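Local coordinates for stringent starvation protein B (Caulobacter vibrioides, PDB 2QAS), which probably acts as an adaptor that recognises ssrA-tagged proteins and delivers them to the ClpX unfoldase for degradation by its partner protease, at residues I49-A55 / A108-R112; V58-L64 / K101-P106. All coordinates share one frame; numbering follows the deposited sequence.

Contact 1. Residues I49-A55 / A108-R112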
ATOM      1  N   ILE A  49      14.377  -3.604  10.570  1.00 50.32           N
ATOM      2  CA  ILE A  49      14.338  -3.403   9.133  1.00 52.42           C
ATOM      3  C   ILE A  49      15.430  -4.236   8.479  1.00 53.72           C
ATOM      4  O   ILE A  49      16.593  -4.151   8.871  1.00 53.06           O
ATOM      5  CB  ILE A  49      14.620  -1.925   8.756  1.00 54.90           C
ATOM      6  CG1 ILE A  49      13.714  -0.985   9.545  1.00 54.09           C
ATOM      7  CG2 ILE A  49      14.443  -1.730   7.267  1.00 54.11           C
ATOM      8  CD1 ILE A  49      12.283  -1.215   9.297  1.00 56.90           C
ATOM      9  N   THR A  50      15.071  -5.038   7.483  1.00 54.47           N
ATOM     10  CA  THR A  50      16.081  -5.830   6.798  1.00 55.53           C
ATOM     11  C   THR A  50      16.127  -5.368   5.352  1.00 55.40           C
ATOM     12  O   THR A  50      15.090  -5.189   4.729  1.00 56.50           O
ATOM     13  CB  THR A  50      15.754  -7.329   6.849  1.00 57.00           C
ATOM     14  OG1 THR A  50      15.518  -7.722   8.208  1.00 57.76           O
ATOM     15  CG2 THR A  50      16.913  -8.137   6.295  1.00 56.03           C
ATOM     16  N   PHE A  51      17.326  -5.158   4.824  1.00 57.10           N
ATOM     17  CA  PHE A  51      17.470  -4.701   3.445  1.00 59.35           C
ATOM     18  C   PHE A  51      18.661  -5.295   2.697  1.00 62.37           C
ATOM     19  O   PHE A  51      19.614  -5.812   3.295  1.00 61.81           O
ATOM     20  CB  PHE A  51      17.604  -3.184   3.401  1.00 58.25           C
ATOM     21  CG  PHE A  51      18.845  -2.669   4.076  1.00 57.64           C
ATOM     22  CD1 PHE A  51      18.912  -2.580   5.462  1.00 54.97           C
ATOM     23  CD2 PHE A  51      19.949  -2.280   3.322  1.00 56.27           C
ATOM     24  CE1 PHE A  51      20.061  -2.110   6.089  1.00 58.83           C
ATOM     25  CE2 PHE A  51      21.106  -1.808   3.933  1.00 57.47           C
ATOM     26  CZ  PHE A  51      21.166  -1.719   5.322  1.00 58.14           C
ATOM     27  N   LYS A  52      18.598  -5.182   1.376  1.00 64.96           N
ATOM     28  CA  LYS A  52      19.642  -5.682   0.497  1.00 67.92           C
ATOM     29  C   LYS A  52      20.727  -4.618   0.419  1.00 67.47           C
ATOM     30  O   LYS A  52      20.493  -3.526  -0.083  1.00 67.69           O
ATOM     31  CB  LYS A  52      19.063  -5.947  -0.900  1.00 72.01           C
ATOM     32  CG  LYS A  52      19.825  -6.986  -1.712  1.00 77.33           C
ATOM     33  CD  LYS A  52      19.589  -8.401  -1.170  1.00 81.90           C
ATOM     34  CE  LYS A  52      20.533  -9.416  -1.819  1.00 84.09           C
ATOM     35  NZ  LYS A  52      20.504  -9.331  -3.310  1.00 85.42           N
ATOM     36  N   THR A  53      21.907  -4.953   0.927  1.00 69.05           N
ATOM     37  CA  THR A  53      23.059  -4.055   0.953  1.00 70.99           C
ATOM     38  C   THR A  53      23.532  -3.581  -0.420  1.00 72.10           C
ATOM     39  O   THR A  53      24.000  -2.448  -0.567  1.00 69.65           O
ATOM     40  CB  THR A  53      24.245  -4.735   1.649  1.00 71.15           C
ATOM     41  OG1 THR A  53      23.873  -5.079   2.987  1.00 72.80           O
ATOM     42  CG2 THR A  53      25.446  -3.809   1.688  1.00 73.17           C
ATOM     43  N   LYS A  54      23.418  -4.450  -1.420  1.00 74.24           N
ATOM     44  CA  LYS A  54      23.864  -4.113  -2.770  1.00 76.29           C
ATOM     45  C   LYS A  54      22.805  -3.441  -3.634  1.00 76.31           C
ATOM     46  O   LYS A  54      23.110  -2.934  -4.716  1.00 75.69           O
ATOM     47  CB  LYS A  54      24.403  -5.362  -3.475  1.00 77.73           C
ATOM     48  CG  LYS A  54      25.803  -5.767  -3.015  1.00 78.86           C
ATOM     49  CD  LYS A  54      26.300  -7.000  -3.761  1.00 80.90           C
ATOM     50  CE  LYS A  54      27.781  -7.244  -3.510  1.00 80.84           C
ATOM     51  NZ  LYS A  54      28.075  -7.436  -2.064  1.00 80.92           N
ATOM     52  N   ALA A  55      21.562  -3.437  -3.162  1.00 75.93           N
ATOM     53  CA  ALA A  55      20.488  -2.788  -3.901  1.00 75.58           C
ATOM     54  C   ALA A  55      20.974  -1.382  -4.273  1.00 75.81           C
ATOM     55  O   ALA A  55      21.690  -0.743  -3.500  1.00 75.68           O
ATOM     56  CB  ALA A  55      19.239  -2.704  -3.035  1.00 74.54           C
ATOM     57  N   ALA A 108      12.721   0.483  -1.630  1.00 59.88           N
ATOM     58  CA  ALA A 108      12.794  -0.579  -2.622  1.00 59.79           C
ATOM     59  C   ALA A 108      13.775  -1.672  -2.187  1.00 60.04           C
ATOM     60  O   ALA A 108      13.626  -2.841  -2.554  1.00 60.34           O
ATOM     61  CB  ALA A 108      13.224  -0.007  -3.960  1.00 57.01           C
ATOM     62  N   ALA A 109      14.777  -1.298  -1.398  1.00 58.67           N
ATOM     63  CA  ALA A 109      15.768  -2.267  -0.949  1.00 56.14           C
ATOM     64  C   ALA A 109      15.245  -3.171   0.167  1.00 55.30           C
ATOM     65  O   ALA A 109      15.800  -4.234   0.412  1.00 53.68           O
ATOM     66  CB  ALA A 109      17.019  -1.548  -0.503  1.00 55.38           C
ATOM     67  N   LEU A 110      14.170  -2.755   0.826  1.00 56.25           N
ATOM     68  CA  LEU A 110      13.597  -3.529   1.921  1.00 57.88           C
ATOM     69  C   LEU A 110      13.175  -4.938   1.556  1.00 58.47           C
ATOM     70  O   LEU A 110      12.670  -5.182   0.461  1.00 57.73           O
ATOM     71  CB  LEU A 110      12.391  -2.802   2.502  1.00 59.66           C
ATOM     72  CG  LEU A 110      12.673  -1.869   3.673  1.00 62.84           C
ATOM     73  CD1 LEU A 110      13.830  -0.940   3.355  1.00 64.97           C
ATOM     74  CD2 LEU A 110      11.411  -1.089   3.963  1.00 65.02           C
ATOM     75  N   THR A 111      13.377  -5.865   2.488  1.00 57.97           N
ATOM     76  CA  THR A 111      12.984  -7.245   2.266  1.00 58.08           C
ATOM     77  C   THR A 111      12.209  -7.772   3.469  1.00 59.10           C
ATOM     78  O   THR A 111      11.526  -8.788   3.381  1.00 58.68           O
ATOM     79  CB  THR A 111      14.200  -8.163   2.001  1.00 58.27           C
ATOM     80  OG1 THR A 111      14.948  -8.338   3.204  1.00 61.86           O
ATOM     81  CG2 THR A 111      15.106  -7.558   0.943  1.00 60.13           C
ATOM     82  N   ARG A 112      12.295  -7.083   4.598  1.00 60.28           N
ATOM     83  CA  ARG A 112      11.562  -7.546   5.764  1.00 61.20           C
ATOM     84  C   ARG A 112      11.307  -6.432   6.767  1.00 60.61           C
ATOM     85  O   ARG A 112      12.120  -5.520   6.913  1.00 62.93           O
ATOM     86  CB  ARG A 112      12.317  -8.692   6.440  1.00 64.01           C
ATOM     87  CG  ARG A 112      11.445  -9.512   7.371  1.00 68.65           C
ATOM     88  CD  ARG A 112      12.212 -10.004   8.582  1.00 73.33           C
ATOM     89  NE  ARG A 112      11.347 -10.743   9.500  1.00 79.32           N
ATOM     90  CZ  ARG A 112      11.640 -10.988  10.775  1.00 81.95           C
ATOM     91  NH1 ARG A 112      12.785 -10.547  11.292  1.00 81.61           N
ATOM     92  NH2 ARG A 112      10.787 -11.669  11.538  1.00 82.03           N
TER
HETATM   93  O   HOH W   1      13.399  -7.535  10.062  1.00 61.00           O
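Thr-50 lies against both Thr-111 and Arg-112, and its carbonyl shows how: Thr-50 O takes the backbone N of Thr-111 at 2.9 Å. Weakly, Arg-112 N also reaches Thr-50 O, at 3.4 Å. The other half of the pair is straighter, Thr-50 N reaching Arg-112 O at 3.0 Å with 169° at the hydrogen. Two residues further along, Lys-52 N bonds to Ala-109 O at 3.1 Å, standing 37° out of that carbonyl's plane.

On one face, the CB atoms of Thr-50 and Arg-112 approach to 3.7 Å, their side chains passing obliquely. Thr-50 turns OG1 in beside its backbone N (chi1 -52°), anti to the carbonyl carbon, which leaves CG2 anti to the N and sets this methyl beside Thr-111 OG1, with the hydroxyl over Arg-112 CB and CD. That hydroxyl is also hydrogen-bonded to Thr-73, and a water joins it to Arg-112 NH1, weakly on the arginine side; Thr-111 OG1 has its own partner in Glu-71.

The opposite face is apolar. Ile-49 CG2 packs at 4.0 Å from Leu-110 CG and touches the CD1 branch equally closely. Phe-51 meets the other segment through its CB, while its ring leads away to Val-105. Past strand 47-52, the chain brings the methyl of Ala-55 to 3.6 Å from that of Ala-109 (CB to CB).

The pairing of Thr-50 with Arg-112 but Phe-51 with Leu-110 shifts the register by one residue. With Thr-111 and Arg-112 both facing Thr-50, this is a classic beta bulge, placed between the two central strands of the four-stranded antiparallel sheet.

Contact 2. Residues V58-L64 / K101-P106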
ATOM      1  N   VAL A  58      21.497   2.444  -1.953  1.00 66.19           N
ATOM      2  CA  VAL A  58      21.944   2.406  -0.569  1.00 66.39           C
ATOM      3  C   VAL A  58      23.389   2.852  -0.421  1.00 67.64           C
ATOM      4  O   VAL A  58      24.275   2.451  -1.182  1.00 67.55           O
ATOM      5  CB  VAL A  58      21.744   0.998   0.098  1.00 63.43           C
ATOM      6  CG1 VAL A  58      21.016   0.072  -0.836  1.00 59.68           C
ATOM      7  CG2 VAL A  58      23.067   0.424   0.550  1.00 59.63           C
ATOM      8  N   SER A  59      23.616   3.707   0.564  1.00 68.34           N
ATOM      9  CA  SER A  59      24.947   4.215   0.828  1.00 71.62           C
ATOM     10  C   SER A  59      25.282   4.026   2.300  1.00 72.28           C
ATOM     11  O   SER A  59      24.399   4.024   3.153  1.00 72.67           O
ATOM     12  CB  SER A  59      25.019   5.692   0.448  1.00 70.72           C
ATOM     13  OG  SER A  59      23.933   6.394   1.023  1.00 73.90           O
ATOM     14  N   GLY A  60      26.563   3.858   2.590  1.00 74.97           N
ATOM     15  CA  GLY A  60      26.993   3.671   3.961  1.00 78.15           C
ATOM     16  C   GLY A  60      28.498   3.556   3.987  1.00 80.26           C
ATOM     17  O   GLY A  60      29.118   3.515   2.926  1.00 81.28           O
ATOM     18  N   PRO A  61      29.125   3.510   5.170  1.00 81.96           N
ATOM     19  CA  PRO A  61      30.584   3.397   5.170  1.00 82.97           C
ATOM     20  C   PRO A  61      30.976   2.156   4.372  1.00 84.08           C
ATOM     21  O   PRO A  61      30.363   1.094   4.516  1.00 82.32           O
ATOM     22  CB  PRO A  61      30.922   3.273   6.655  1.00 83.40           C
ATOM     23  CG  PRO A  61      29.802   4.015   7.322  1.00 82.44           C
ATOM     24  CD  PRO A  61      28.601   3.531   6.545  1.00 81.60           C
ATOM     25  N   GLN A  62      31.987   2.303   3.523  1.00 85.67           N
ATOM     26  CA  GLN A  62      32.461   1.207   2.686  1.00 87.22           C
ATOM     27  C   GLN A  62      32.809  -0.022   3.528  1.00 86.20           C
ATOM     28  O   GLN A  62      32.498  -1.152   3.153  1.00 84.68           O
ATOM     29  CB  GLN A  62      33.691   1.659   1.884  1.00 89.35           C
ATOM     30  CG  GLN A  62      33.793   1.039   0.490  1.00 92.59           C
ATOM     31  CD  GLN A  62      35.027   1.498  -0.279  1.00 94.08           C
ATOM     32  OE1 GLN A  62      36.155   1.142   0.065  1.00 95.56           O
ATOM     33  NE2 GLN A  62      34.814   2.295  -1.325  1.00 93.84           N
ATOM     34  N   ASP A  63      33.452   0.211   4.666  1.00 86.65           N
ATOM     35  CA  ASP A  63      33.851  -0.867   5.565  1.00 87.51           C
ATOM     36  C   ASP A  63      32.641  -1.667   6.028  1.00 86.32           C
ATOM     37  O   ASP A  63      32.617  -2.893   5.932  1.00 85.98           O
ATOM     38  CB  ASP A  63      34.577  -0.296   6.787  1.00 90.15           C
ATOM     39  CG  ASP A  63      33.746   0.749   7.529  1.00 94.00           C
ATOM     40  OD1 ASP A  63      33.564   1.864   6.983  1.00 94.11           O
ATOM     41  OD2 ASP A  63      33.269   0.452   8.653  1.00 94.81           O
ATOM     42  N   LEU A  64      31.638  -0.958   6.531  1.00 85.36           N
ATOM     43  CA  LEU A  64      30.414  -1.576   7.024  1.00 84.38           C
ATOM     44  C   LEU A  64      29.694  -2.392   5.954  1.00 83.52           C
ATOM     45  O   LEU A  64      29.364  -3.556   6.173  1.00 83.46           O
ATOM     46  CB  LEU A  64      29.480  -0.493   7.567  1.00 84.13           C
ATOM     47  CG  LEU A  64      28.098  -0.931   8.045  1.00 82.91           C
ATOM     48  CD1 LEU A  64      28.237  -1.986   9.126  1.00 82.15           C
ATOM     49  CD2 LEU A  64      27.337   0.281   8.557  1.00 82.85           C
ATOM     50  N   LYS A 101      27.561   5.821  12.690  1.00 50.65           N
ATOM     51  CA  LYS A 101      27.642   5.813  11.230  1.00 50.02           C
ATOM     52  C   LYS A 101      26.288   6.097  10.573  1.00 50.69           C
ATOM     53  O   LYS A 101      25.235   5.765  11.123  1.00 48.02           O
ATOM     54  CB  LYS A 101      28.166   4.460  10.738  1.00 51.35           C
ATOM     55  CG  LYS A 101      29.550   4.110  11.249  1.00 53.14           C
ATOM     56  CD  LYS A 101      29.942   2.689  10.876  1.00 55.54           C
ATOM     57  CE  LYS A 101      31.316   2.325  11.454  1.00 57.27           C
ATOM     58  NZ  LYS A 101      32.396   3.269  11.004  1.00 57.83           N
ATOM     59  N   ARG A 102      26.330   6.701   9.388  1.00 51.99           N
ATOM     60  CA  ARG A 102      25.128   7.048   8.633  1.00 53.92           C
ATOM     61  C   ARG A 102      24.768   6.039   7.554  1.00 55.80           C
ATOM     62  O   ARG A 102      25.638   5.441   6.928  1.00 56.95           O
ATOM     63  CB  ARG A 102      25.297   8.417   7.983  1.00 55.39           C
ATOM     64  CG  ARG A 102      24.641   9.552   8.747  1.00 56.76           C
ATOM     65  CD  ARG A 102      23.346  10.000   8.083  1.00 53.70           C
ATOM     66  NE  ARG A 102      22.328  10.240   9.095  1.00 57.28           N
ATOM     67  CZ  ARG A 102      21.135  10.765   8.860  1.00 57.45           C
ATOM     68  NH1 ARG A 102      20.792  11.130   7.633  1.00 58.82           N
ATOM     69  NH2 ARG A 102      20.274  10.892   9.854  1.00 58.25           N
ATOM     70  N   LEU A 103      23.470   5.874   7.327  1.00 56.88           N
ATOM     71  CA  LEU A 103      22.969   4.945   6.326  1.00 55.31           C
ATOM     72  C   LEU A 103      21.786   5.526   5.589  1.00 56.69           C
ATOM     73  O   LEU A 103      20.962   6.241   6.169  1.00 54.06           O
ATOM     74  CB  LEU A 103      22.496   3.652   6.975  1.00 56.02           C
ATOM     75  CG  LEU A 103      23.506   2.642   7.487  1.00 59.37           C
ATOM     76  CD1 LEU A 103      22.735   1.497   8.124  1.00 59.88           C
ATOM     77  CD2 LEU A 103      24.373   2.135   6.339  1.00 60.33           C
ATOM     78  N   SER A 104      21.702   5.194   4.309  1.00 57.74           N
ATOM     79  CA  SER A 104      20.596   5.613   3.469  1.00 59.47           C
ATOM     80  C   SER A 104      20.061   4.350   2.838  1.00 59.01           C
ATOM     81  O   SER A 104      20.807   3.600   2.214  1.00 58.56           O
ATOM     82  CB  SER A 104      21.055   6.588   2.395  1.00 60.22           C
ATOM     83  OG  SER A 104      21.001   7.903   2.906  1.00 66.14           O
ATOM     84  N   VAL A 105      18.770   4.108   3.017  1.00 59.31           N
ATOM     85  CA  VAL A 105      18.161   2.908   2.468  1.00 60.50           C
ATOM     86  C   VAL A 105      16.881   3.214   1.708  1.00 60.42           C
ATOM     87  O   VAL A 105      15.986   3.884   2.227  1.00 59.39           O
ATOM     88  CB  VAL A 105      17.847   1.900   3.595  1.00 60.36           C
ATOM     89  CG1 VAL A 105      17.223   0.641   3.014  1.00 58.68           C
ATOM     90  CG2 VAL A 105      19.121   1.577   4.361  1.00 59.08           C
ATOM     91  N   PRO A 106      16.784   2.748   0.452  1.00 61.59           N
ATOM     92  CA  PRO A 106      15.562   3.017  -0.310  1.00 61.33           C
ATOM     93  C   PRO A 106      14.505   2.036   0.171  1.00 60.68           C
ATOM     94  O   PRO A 106      14.836   0.941   0.635  1.00 61.10           O
ATOM     95  CB  PRO A 106      15.979   2.740  -1.759  1.00 60.29           C
ATOM     96  CG  PRO A 106      17.466   2.906  -1.747  1.00 60.76           C
ATOM     97  CD  PRO A 106      17.847   2.255  -0.442  1.00 62.69           C
TER
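Ser-59 and Ser-104 form a single antiparallel hydrogen-bonded bridge, with Ser-59 N to Ser-104 O at 3.3 Å and Ser-104 N to Ser-59 O at 3.2 Å, the latter 161° at the hydrogen. On one side of this bridge, Val-58 CG1 reaches the ring CD of Pro-106 at 3.9 Å, the two side chains crossing at about a right angle. On the other, Leu-103 CD2 lies 3.9 Å from Gly-60 CA, directly against the backbone because that residue has no side chain, and 4.1 Å from Leu-64 CD2.

Pro-61, at the N-cap position of helix 62-67, lies over the aliphatic part of Lys-101: Pro-61 CG is 3.8 Å from Lys-101 CD and about as near its CB and CG. The lysine chain runs extended until chi4 (-57°) bends the ammonium group. Asp-63 approaches from the opposite direction, making a long salt bridge of 3.8 Å between Asp-63 OD2 and Lys-101 NZ.

The contact thus joins the loop and first turn of helix 62-67 to strand 99-106, an outermost strand of the three-stranded sheet within this chain. Strand 89-96 borders that strand on its other edge, and its Phe-96 side chain touches both Leu-64 and Lys-101.

Overall arrangement
From the N terminus, the chain leaves helix 16-35, runs through strand 47-52 and enters the loop and helix that supply the first half of contact 2. Strands 71-76, 81-85 and 89-96 follow before strand 99-106 returns to close contact 2. A short turn then leads to strand 110-115, which closes contact 1 around it, so the two are nested and do not cross. Their centres lie about 12 Å apart, and they touch directly: Val-58 packs on the backbone of Lys-52 and Thr-53, while Val-105 packs on Phe-51 and Leu-110. Contact 1 joins strands within the four-stranded sheet; contact 2 ties the loop before helix 62-67, and the helix start, to the three-stranded one.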